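Local atomic coordinates of carboxylesterase (Uncultured bacterium, PDB entry 5GMX), a protein that hydrolyses carboxylic esters as a family VIII carboxylesterase of the beta-lactamase clan and also hydrolyses oxyimino cephalosporins. Residues G29-A34 and Y361-M366; L66-S71 and A214-V219; G198-I203 and Q269-G274. All blocks are in the same frame, centred on the assembly; numbering follows the deposited sequence.

In the fold
From the N terminus, residues 29-34 are met only after more than 320 residues, when 361-366 close interaction 1 and join strand 33-40 to strand 357-363, the last of the chain, inside the seven-stranded sheet. Interactions 2 and 3 are both nested inside that loop. Their own loops cross: 66-71 comes first, then 198-203, then 214-219 closes interaction 2, and 269-274 closes interaction 3. Strand 269-270 lies between 67-68 and 201-202, so the two contacts share a small three-stranded sheet next to the active site. Leu-217 exchanges probable backbone hydrogen bonds with Asn-364 and Met-366, linking interactions 1 and 2, while Ala-362 packs on Asn-271, linking interactions 1 and 3.

Interaction 1 of 3, residues G29-A34 and Y361-M366; sequences GKEVGA and YAMNQM
The oxygen of a bound water is the best-held polar atom here, with four partners: the N-H groups of Val-32 and Gln-365 donate to it, and Glu-31 OE1 and Gly-33 O lie against it, OE1 at 2.5 Å from the water. It sits in the fork where two neighbouring antiparallel strands of the large beta-lactamase-type sheet, 33-40 and 357-363, part company. Just inside the fork, Ala-34 and Met-363 form a non-hydrogen-bonded pair. At the next position the ladder is only half regular. Asn-364 N donates to Gly-33 O over 3.2 Å, reaching it from above the carbonyl plane, but the return bond from Gly-33 N goes to the side-chain atom Asn-364 OD1 at 2.8 Å, in the carbonyl plane and on a lone pair. An asparagine suits this place because its amide oxygen can stand in for its own backbone carbonyl, which bonds to Leu-217 instead. With chi1 at 64°, CG sits in the crowded position between the backbone N and carbonyl carbon, and OD1 is turned to the partner strand.

Ala-34 CB lies 3.8 Å from Met-363 CB, and Phe-22 and Phe-26 of helix 16-27 pack on the same methyl. Met-363, a selenomethionine, folds at chi2 and chi3 so that its methyl CE rests over one face of the Tyr-361 ring, toward the rim. The carboxylate of Glu-31 is also in a salt bridge with Arg-375 of helix 374-385, which probably keeps it ionised. Beyond the fork, Val-32 CG2 packs on Gln-365 CB at 4.0 Å. Gln-365, bent at chi2, folds back so that NE2 donates to Met-366 O at 2.9 Å, with that oxygen in its amide plane.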
loop_
_atom_site.group_PDB
_atom_site.type_symbol
_atom_site.label_atom_id
_atom_site.label_comp_id
_atom_site.label_asym_id
_atom_site.label_seq_id
_atom_site.Cartn_x
_atom_site.Cartn_y
_atom_site.Cartn_z
ATOM N N GLY A 29 17.881 -2.811 -19.239
ATOM C CA GLY A 29 17.419 -4.175 -19.045
ATOM C C GLY A 29 16.808 -4.464 -17.681
ATOM O O GLY A 29 16.547 -5.620 -17.351
ATOM N N LYS A 30 16.571 -3.419 -16.889
ATOM C CA LYS A 30 16.047 -3.577 -15.531
ATOM C C LYS A 30 14.527 -3.769 -15.434
ATOM O O LYS A 30 13.989 -3.915 -14.333
ATOM C CB LYS A 30 16.444 -2.376 -14.667
ATOM C CG LYS A 30 17.915 -2.323 -14.288
ATOM C CD LYS A 30 18.146 -1.260 -13.222
ATOM C CE LYS A 30 19.483 -1.445 -12.515
ATOM N NZ LYS A 30 19.587 -0.591 -11.290
ATOM N N GLU A 31 13.838 -3.792 -16.570
ATOM C CA GLU A 31 12.381 -3.866 -16.552
ATOM C C GLU A 31 11.886 -4.914 -17.535
ATOM O O GLU A 31 12.543 -5.210 -18.531
ATOM C CB GLU A 31 11.765 -2.509 -16.928
ATOM C CG GLU A 31 11.923 -1.370 -15.912
ATOM C CD GLU A 31 10.952 -1.417 -14.742
ATOM O OE1 GLU A 31 10.465 -2.515 -14.379
ATOM O OE2 GLU A 31 10.669 -0.328 -14.188
ATOM N N VAL A 32 10.717 -5.472 -17.260
ATOM C CA VAL A 32 10.011 -6.225 -18.279
ATOM C C VAL A 32 8.806 -5.390 -18.691
ATOM O O VAL A 32 8.726 -4.924 -19.830
ATOM C CB VAL A 32 9.584 -7.605 -17.797
ATOM C CG1 VAL A 32 8.732 -8.281 -18.861
ATOM C CG2 VAL A 32 10.814 -8.435 -17.493
ATOM N N GLY A 33 7.897 -5.170 -17.746
ATOM C CA GLY A 33 6.780 -4.263 -17.946
ATOM C C GLY A 33 6.624 -3.327 -16.761
ATOM O O GLY A 33 6.930 -3.701 -15.629
ATOM N N ALA A 34 6.139 -2.114 -17.009
ATOM C CA ALA A 34 6.011 -1.148 -15.928
ATOM C C ALA A 34 5.029 -0.036 -16.242
ATOM O O ALA A 34 4.777 0.302 -17.404
ATOM C CB ALA A 34 7.374 -0.558 -15.583
ATOM N N TYR A 361 4.125 3.912 -8.822
ATOM C CA TYR A 361 4.941 3.085 -9.703
ATOM C C TYR A 361 4.699 1.597 -9.450
ATOM O O TYR A 361 4.752 1.125 -8.296
ATOM C CB TYR A 361 6.417 3.464 -9.540
ATOM C CG TYR A 361 7.399 2.566 -10.256
ATOM C CD1 TYR A 361 7.329 2.366 -11.634
ATOM C CD2 TYR A 361 8.436 1.966 -9.559
ATOM C CE1 TYR A 361 8.240 1.536 -12.286
ATOM C CE2 TYR A 361 9.363 1.166 -10.196
ATOM C CZ TYR A 361 9.249 0.936 -11.550
ATOM O OH TYR A 361 10.174 0.119 -12.144
ATOM N N ALA A 362 4.380 0.868 -10.520
ATOM C CA ALA A 362 4.076 -0.562 -10.392
ATOM C C ALA A 362 4.609 -1.342 -11.590
ATOM O O ALA A 362 4.417 -0.934 -12.733
ATOM C CB ALA A 362 2.573 -0.784 -10.241
HETATM N N MSE A 363 5.249 -2.477 -11.330
HETATM C CA MSE A 363 5.935 -3.223 -12.378
HETATM C C MSE A 363 5.895 -4.720 -12.094
HETATM O O MSE A 363 5.589 -5.128 -10.978
HETATM C CB MSE A 363 7.379 -2.739 -12.503
HETATM C CG MSE A 363 8.336 -3.337 -11.481
HETATM SE SE MSE A 363 7.919 -3.037 -9.570
HETATM C CE MSE A 363 7.484 -1.192 -9.649
ATOM N N ASN A 364 6.197 -5.542 -13.099
ATOM C CA ASN A 364 6.093 -6.984 -12.912
ATOM C C ASN A 364 7.433 -7.710 -12.719
ATOM O O ASN A 364 7.445 -8.897 -12.385
ATOM C CB ASN A 364 5.314 -7.609 -14.078
ATOM C CG ASN A 364 6.020 -7.465 -15.417
ATOM O OD1 ASN A 364 6.945 -6.670 -15.573
ATOM N ND2 ASN A 364 5.555 -8.220 -16.403
ATOM N N GLN A 365 8.550 -7.018 -12.930
ATOM C CA GLN A 365 9.863 -7.605 -12.643
ATOM C C GLN A 365 10.369 -7.195 -11.263
ATOM O O GLN A 365 10.759 -6.048 -11.042
ATOM C CB GLN A 365 10.896 -7.210 -13.696
ATOM C CG GLN A 365 12.301 -7.730 -13.381
ATOM C CD GLN A 365 12.352 -9.250 -13.277
ATOM O OE1 GLN A 365 12.154 -9.950 -14.267
ATOM N NE2 GLN A 365 12.603 -9.765 -12.072
HETATM N N MSE A 366 10.372 -8.139 -10.337
HETATM C CA MSE A 366 10.767 -7.853 -8.969
HETATM C C MSE A 366 12.275 -7.745 -8.818
HETATM O O MSE A 366 13.028 -8.375 -9.553
HETATM C CB MSE A 366 10.237 -8.935 -8.033
HETATM C CG MSE A 366 8.728 -9.048 -8.006
HETATM SE SE MSE A 366 8.207 -10.497 -6.815
HETATM C CE MSE A 366 8.740 -9.727 -5.115
HETATM O O HOH W 1 9.272 -4.619 -14.821
#

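Interaction 2 of 3, residues L66-S71 and A214-V219; sequences LINTYS and AEMLPV. With PMS (phenylmethanesulfonic acid), chain C.
Residues 66-71 run from a short edge strand into the active-site serine at the start of helix 72-86, and the loop 214-219 packs beside them. Ser-71 bears the phenylmethanesulfonyl group, its OG bonded covalently to the PMS sulfur at 1.5 Å. The backbone joins the two segments through one nearly straight hydrogen bond: Ala-214 N donates to Leu-66 O at 2.7 Å, approaching almost along the C=O axis.

The side-chain contact centres on Met-216, a selenomethionine. Its CG is anti to the backbone N (chi1 -176°), and bends at chi2 and chi3 curl the chain so that the methyl CE enters a socket made by three residues. Ile-67 CG1 lies 3.5 Å from this CE, on a side chain that crosses Met-216 at about a right angle. Asn-68 CB and O come to 3.3 and 3.1 Å of Met-216 CE, tight packing that a slim, unbranched selenoether chain can enter. Tyr-70 meets it tip to tip, Tyr-70 CE2 lying 3.6 Å from Met-216 CE. Ile-67 CD1 reaches past to Ala-214.

Asn-68 supports the tyrosine as well: its ND2 sits 3.0 Å above the plane of the Tyr-70 ring, over the centre, while ND2 donates to Ala-266 O and OD1 accepts from Trp-258. The ring is also held at its hydroxyl, hydrogen-bonded to Thr-249 O. The positive phi of Tyr-70 (48°) turns the chain sharply before Ser-71. Ser-71 N makes a weak hydrogen bond to PMS O1S, and Trp-344 N also hydrogen-bonds to the sulfonyl group. Two backbone N-H groups of this kind are consistent with the oxyanion hole of beta-lactamase-type serine hydrolases, in which the serine opens an SxxK motif, here probably completed by Lys-74.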
loop_
_atom_site.group_PDB
_atom_site.type_symbol
_atom_site.label_atom_id
_atom_site.label_comp_id
_atom_site.label_asym_id
_atom_site.label_seq_id
_atom_site.Cartn_x
_atom_site.Cartn_y
_atom_site.Cartn_z
ATOM N N LEU A 66 -2.918 -4.407 -15.102
ATOM C CA LEU A 66 -2.798 -4.446 -13.643
ATOM C C LEU A 66 -1.702 -5.409 -13.172
ATOM O O LEU A 66 -1.372 -6.370 -13.860
ATOM C CB LEU A 66 -4.127 -4.870 -13.013
ATOM C CG LEU A 66 -5.346 -4.007 -13.347
ATOM C CD1 LEU A 66 -6.593 -4.774 -12.993
ATOM C CD2 LEU A 66 -5.291 -2.684 -12.591
ATOM N N ILE A 67 -1.171 -5.163 -11.981
ATOM C CA ILE A 67 -0.183 -6.054 -11.374
ATOM C C ILE A 67 -0.350 -6.045 -9.852
ATOM O O ILE A 67 -0.814 -5.056 -9.273
ATOM C CB ILE A 67 1.273 -5.642 -11.757
ATOM C CG1 ILE A 67 2.280 -6.762 -11.462
ATOM C CG2 ILE A 67 1.680 -4.342 -11.076
ATOM C CD1 ILE A 67 2.017 -8.067 -12.218
ATOM N N ASN A 68 -0.003 -7.154 -9.211
ATOM C CA ASN A 68 0.038 -7.203 -7.755
ATOM C C ASN A 68 1.036 -6.174 -7.227
ATOM O O ASN A 68 2.159 -6.078 -7.719
ATOM C CB ASN A 68 0.405 -8.605 -7.282
ATOM C CG ASN A 68 0.104 -8.824 -5.816
ATOM O OD1 ASN A 68 -0.984 -9.265 -5.463
ATOM N ND2 ASN A 68 1.065 -8.508 -4.954
ATOM N N THR A 69 0.630 -5.393 -6.234
ATOM C CA THR A 69 1.494 -4.329 -5.722
ATOM C C THR A 69 2.042 -4.619 -4.327
ATOM O O THR A 69 2.749 -3.791 -3.758
ATOM C CB THR A 69 0.751 -2.986 -5.669
ATOM O OG1 THR A 69 -0.385 -3.105 -4.803
ATOM C CG2 THR A 69 0.284 -2.570 -7.071
ATOM N N TYR A 70 1.719 -5.792 -3.788
ATOM C CA TYR A 70 2.162 -6.192 -2.452
ATOM C C TYR A 70 1.918 -5.100 -1.413
ATOM O O TYR A 70 0.828 -4.547 -1.368
ATOM C CB TYR A 70 3.629 -6.613 -2.494
ATOM C CG TYR A 70 3.789 -7.901 -3.265
ATOM C CD1 TYR A 70 3.469 -9.119 -2.680
ATOM C CD2 TYR A 70 4.208 -7.897 -4.591
ATOM C CE1 TYR A 70 3.585 -10.303 -3.380
ATOM C CE2 TYR A 70 4.330 -9.078 -5.303
ATOM C CZ TYR A 70 4.021 -10.277 -4.688
ATOM O OH TYR A 70 4.141 -11.456 -5.386
ATOM N N SER A 71 2.917 -4.765 -0.602
ATOM C CA SER A 71 2.670 -3.887 0.546
ATOM C C SER A 71 2.350 -2.441 0.177
ATOM O O SER A 71 2.012 -1.638 1.045
ATOM C CB SER A 71 3.856 -3.917 1.500
ATOM O OG SER A 71 4.056 -5.238 1.986
ATOM N N ALA A 214 -1.081 -8.541 -15.516
ATOM C CA ALA A 214 0.195 -8.942 -16.081
ATOM C C ALA A 214 0.769 -10.077 -15.254
ATOM O O ALA A 214 0.256 -10.384 -14.187
ATOM C CB ALA A 214 1.160 -7.773 -16.113
ATOM N N GLU A 215 1.850 -10.678 -15.733
ATOM C CA GLU A 215 2.469 -11.802 -15.036
ATOM C C GLU A 215 3.558 -11.319 -14.097
ATOM O O GLU A 215 4.466 -10.596 -14.508
ATOM C CB GLU A 215 3.040 -12.801 -16.043
ATOM C CG GLU A 215 3.771 -13.976 -15.421
ATOM C CD GLU A 215 4.538 -14.796 -16.450
ATOM O OE1 GLU A 215 4.653 -14.350 -17.618
ATOM O OE2 GLU A 215 5.011 -15.898 -16.094
HETATM N N MSE A 216 3.471 -11.712 -12.831
HETATM C CA MSE A 216 4.493 -11.327 -11.870
HETATM C C MSE A 216 5.765 -12.151 -12.075
HETATM O O MSE A 216 5.700 -13.357 -12.284
HETATM C CB MSE A 216 3.993 -11.498 -10.446
HETATM C CG MSE A 216 5.003 -11.008 -9.418
HETATM SE SE MSE A 216 5.099 -9.054 -9.457
HETATM C CE MSE A 216 3.340 -8.767 -8.776
ATOM N N LEU A 217 6.922 -11.502 -12.016
ATOM C CA LEU A 217 8.179 -12.200 -12.276
ATOM C C LEU A 217 9.154 -12.116 -11.097
ATOM O O LEU A 217 9.509 -11.027 -10.645
ATOM C CB LEU A 217 8.835 -11.645 -13.542
ATOM C CG LEU A 217 7.868 -11.515 -14.720
ATOM C CD1 LEU A 217 8.496 -10.746 -15.874
ATOM C CD2 LEU A 217 7.365 -12.873 -15.175
ATOM N N PRO A 218 9.586 -13.281 -10.598
ATOM C CA PRO A 218 10.554 -13.348 -9.495
ATOM C C PRO A 218 11.937 -12.864 -9.933
ATOM O O PRO A 218 12.220 -12.822 -11.134
ATOM C CB PRO A 218 10.574 -14.833 -9.132
ATOM C CG PRO A 218 10.144 -15.533 -10.379
ATOM C CD PRO A 218 9.179 -14.616 -11.071
ATOM N N VAL A 219 12.783 -12.503 -8.972
ATOM C CA VAL A 219 14.117 -11.986 -9.279
ATOM C C VAL A 219 15.036 -13.062 -9.849
ATOM O O VAL A 219 14.674 -14.236 -9.896
ATOM C CB VAL A 219 14.793 -11.385 -8.025
ATOM C CG1 VAL A 219 14.849 -12.411 -6.902
ATOM C CG2 VAL A 219 16.190 -10.893 -8.364
HETATM C C PMS C . 4.286 -7.745 1.862
HETATM S S PMS C . 5.081 -6.192 1.511
HETATM C C1 PMS C . 5.281 -8.853 2.158
HETATM C C2 PMS C . 5.740 -9.673 1.135
HETATM C C3 PMS C . 6.647 -10.689 1.406
HETATM C C4 PMS C . 7.096 -10.892 2.702
HETATM C C5 PMS C . 6.639 -10.076 3.726
HETATM C C6 PMS C . 5.732 -9.063 3.454
HETATM O O2S PMS C . 6.401 -5.992 2.224
HETATM O O1S PMS C . 5.523 -6.119 0.069
#

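Interaction 3 of 3, residues G198-I203 and Q269-G274; sequences GNDYYI and QGNGRG
Asp-200 turns its carboxylate toward the start of a helix, its CG anti to the carbonyl carbon. Arg-273 meets it in a salt bridge. The arginine side chain starts out extended, CG anti to the backbone N, then bends at chi3 (50°), which brings NE to within 2.6 Å of Asp-200 OD2. That oxygen lies at the guanidinium edge, whereas NE stands above the carboxylate plane; the two planes are 54° apart, and NH2 adds only weak bonds.

Asn-271 uses both ends of its amide. Its CG takes the crowded position between backbone N and carbonyl carbon, which lets OD1 accept from Gly-274 N at 3.1 Å as the N-cap of helix 272-283. ND2 donates almost straight to Asp-200 OD1 at 3.0 Å, from above the carboxylate plane, the oxygen lying in the amide plane of Asn-271. An asparagine fits because it can cap and donate at once.

The strands pair antiparallel: Tyr-202 N donates to Gln-269 O at 2.8 Å, and Gln-269 N returns the bond to Tyr-202 O. Tyr-201, CG anti to the backbone N (chi1 -156°), has Gln-269 O over one ring face, toward the rim; its CD2 rests 3.8 Å from Gly-270 CA, where Gly-270, having no side chain, leaves room for the ring. Tyr-202, CG anti to the carbonyl carbon, takes the other sheet face, Gln-269 O in plane at its ring edge. Gly-274 has no side chain to press on Asp-200 O.

Strand 269-270 is central in its three-stranded sheet, between 201-202 and 67-68. Tyr-201 leans on Met-76 of helix 72-86 and bonds through OH to Thr-69 and Thr-73, while Arg-273 reaches Asp-47 of strand 43-51.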
loop_
_atom_site.group_PDB
_atom_site.type_symbol
_atom_site.label_atom_id
_atom_site.label_comp_id
_atom_site.label_asym_id
_atom_site.label_seq_id
_atom_site.Cartn_x
_atom_site.Cartn_y
_atom_site.Cartn_z
ATOM N N GLY A 198 -10.982 4.186 -9.584
ATOM C CA GLY A 198 -11.641 2.922 -9.301
ATOM C C GLY A 198 -11.448 1.824 -10.332
ATOM O O GLY A 198 -11.769 0.662 -10.074
ATOM N N ASN A 199 -10.959 2.189 -11.510
ATOM C CA ASN A 199 -10.651 1.200 -12.531
ATOM C C ASN A 199 -9.168 0.835 -12.574
ATOM O O ASN A 199 -8.763 -0.004 -13.377
ATOM C CB ASN A 199 -11.094 1.699 -13.906
ATOM C CG ASN A 199 -10.412 2.997 -14.295
ATOM O OD1 ASN A 199 -10.222 3.892 -13.462
ATOM N ND2 ASN A 199 -9.999 3.090 -15.554
ATOM N N ASP A 200 -8.356 1.461 -11.724
ATOM C CA ASP A 200 -6.914 1.254 -11.791
ATOM C C ASP A 200 -6.301 0.793 -10.453
ATOM O O ASP A 200 -5.079 0.710 -10.327
ATOM C CB ASP A 200 -6.208 2.526 -12.271
ATOM C CG ASP A 200 -6.279 2.708 -13.794
ATOM O OD1 ASP A 200 -6.251 1.697 -14.543
ATOM O OD2 ASP A 200 -6.336 3.873 -14.247
ATOM N N TYR A 201 -7.141 0.509 -9.461
ATOM C CA TYR A 201 -6.670 -0.132 -8.227
ATOM C C TYR A 201 -7.795 -0.889 -7.526
ATOM O O TYR A 201 -8.824 -0.310 -7.165
ATOM C CB TYR A 201 -6.052 0.887 -7.259
ATOM C CG TYR A 201 -5.072 0.237 -6.307
ATOM C CD1 TYR A 201 -5.507 -0.454 -5.185
ATOM C CD2 TYR A 201 -3.718 0.290 -6.546
ATOM C CE1 TYR A 201 -4.608 -1.071 -4.323
ATOM C CE2 TYR A 201 -2.811 -0.323 -5.691
ATOM C CZ TYR A 201 -3.256 -0.996 -4.583
ATOM O OH TYR A 201 -2.329 -1.595 -3.742
ATOM N N TYR A 202 -7.569 -2.179 -7.306
ATOM C CA TYR A 202 -8.561 -3.061 -6.702
ATOM C C TYR A 202 -8.002 -3.807 -5.486
ATOM O O TYR A 202 -6.859 -4.250 -5.489
ATOM C CB TYR A 202 -9.054 -4.105 -7.713
ATOM C CG TYR A 202 -9.670 -3.559 -8.981
ATOM C CD1 TYR A 202 -8.875 -3.107 -10.028
ATOM C CD2 TYR A 202 -11.053 -3.529 -9.148
ATOM C CE1 TYR A 202 -9.446 -2.610 -11.196
ATOM C CE2 TYR A 202 -11.625 -3.048 -10.315
ATOM C CZ TYR A 202 -10.818 -2.589 -11.330
ATOM O OH TYR A 202 -11.382 -2.111 -12.500
ATOM N N ILE A 203 -8.828 -3.952 -4.460
ATOM C CA ILE A 203 -8.552 -4.898 -3.391
ATOM C C ILE A 203 -9.665 -5.924 -3.444
ATOM O O ILE A 203 -10.793 -5.648 -3.032
ATOM C CB ILE A 203 -8.477 -4.222 -2.015
ATOM C CG1 ILE A 203 -7.407 -3.123 -2.027
ATOM C CG2 ILE A 203 -8.166 -5.261 -0.931
ATOM C CD1 ILE A 203 -7.445 -2.215 -0.814
ATOM N N GLN A 269 -4.379 -5.146 -6.615
ATOM C CA GLN A 269 -4.111 -5.201 -8.043
ATOM C C GLN A 269 -4.255 -3.792 -8.599
ATOM O O GLN A 269 -5.339 -3.208 -8.548
ATOM C CB GLN A 269 -5.071 -6.158 -8.771
ATOM C CG GLN A 269 -5.203 -7.537 -8.151
ATOM C CD GLN A 269 -3.911 -8.318 -8.235
ATOM O OE1 GLN A 269 -3.354 -8.494 -9.319
ATOM N NE2 GLN A 269 -3.400 -8.758 -7.081
ATOM N N GLY A 270 -3.177 -3.250 -9.152
ATOM C CA GLY A 270 -3.210 -1.874 -9.592
ATOM C C GLY A 270 -2.109 -1.534 -10.567
ATOM O O GLY A 270 -1.403 -2.411 -11.067
ATOM N N ASN A 271 -2.001 -0.250 -10.871
ATOM C CA ASN A 271 -0.915 0.252 -11.703
ATOM C C ASN A 271 -0.488 1.626 -11.212
ATOM O O ASN A 271 -1.091 2.164 -10.277
ATOM C CB ASN A 271 -1.338 0.307 -13.173
ATOM C CG ASN A 271 -2.674 1.006 -13.370
ATOM O OD1 ASN A 271 -2.926 2.064 -12.789
ATOM N ND2 ASN A 271 -3.538 0.417 -14.189
ATOM N N GLY A 272 0.522 2.199 -11.860
ATOM C CA GLY A 272 1.073 3.484 -11.458
ATOM C C GLY A 272 0.065 4.619 -11.467
ATOM O O GLY A 272 0.124 5.519 -10.626
ATOM N N ARG A 273 -0.869 4.579 -12.412
ATOM C CA ARG A 273 -1.879 5.630 -12.519
ATOM C C ARG A 273 -2.841 5.638 -11.327
ATOM O O ARG A 273 -3.132 6.700 -10.776
ATOM C CB ARG A 273 -2.669 5.493 -13.827
ATOM C CG ARG A 273 -3.721 6.586 -14.031
ATOM C CD ARG A 273 -4.293 6.564 -15.451
ATOM N NE ARG A 273 -4.718 5.224 -15.811
ATOM C CZ ARG A 273 -4.134 4.468 -16.735
ATOM N NH1 ARG A 273 -3.102 4.927 -17.435
ATOM N NH2 ARG A 273 -4.592 3.247 -16.963
ATOM N N GLY A 274 -3.332 4.465 -10.925
ATOM C CA GLY A 274 -4.243 4.378 -9.790
ATOM C C GLY A 274 -3.599 4.863 -8.498
ATOM O O GLY A 274 -4.175 5.678 -7.737
#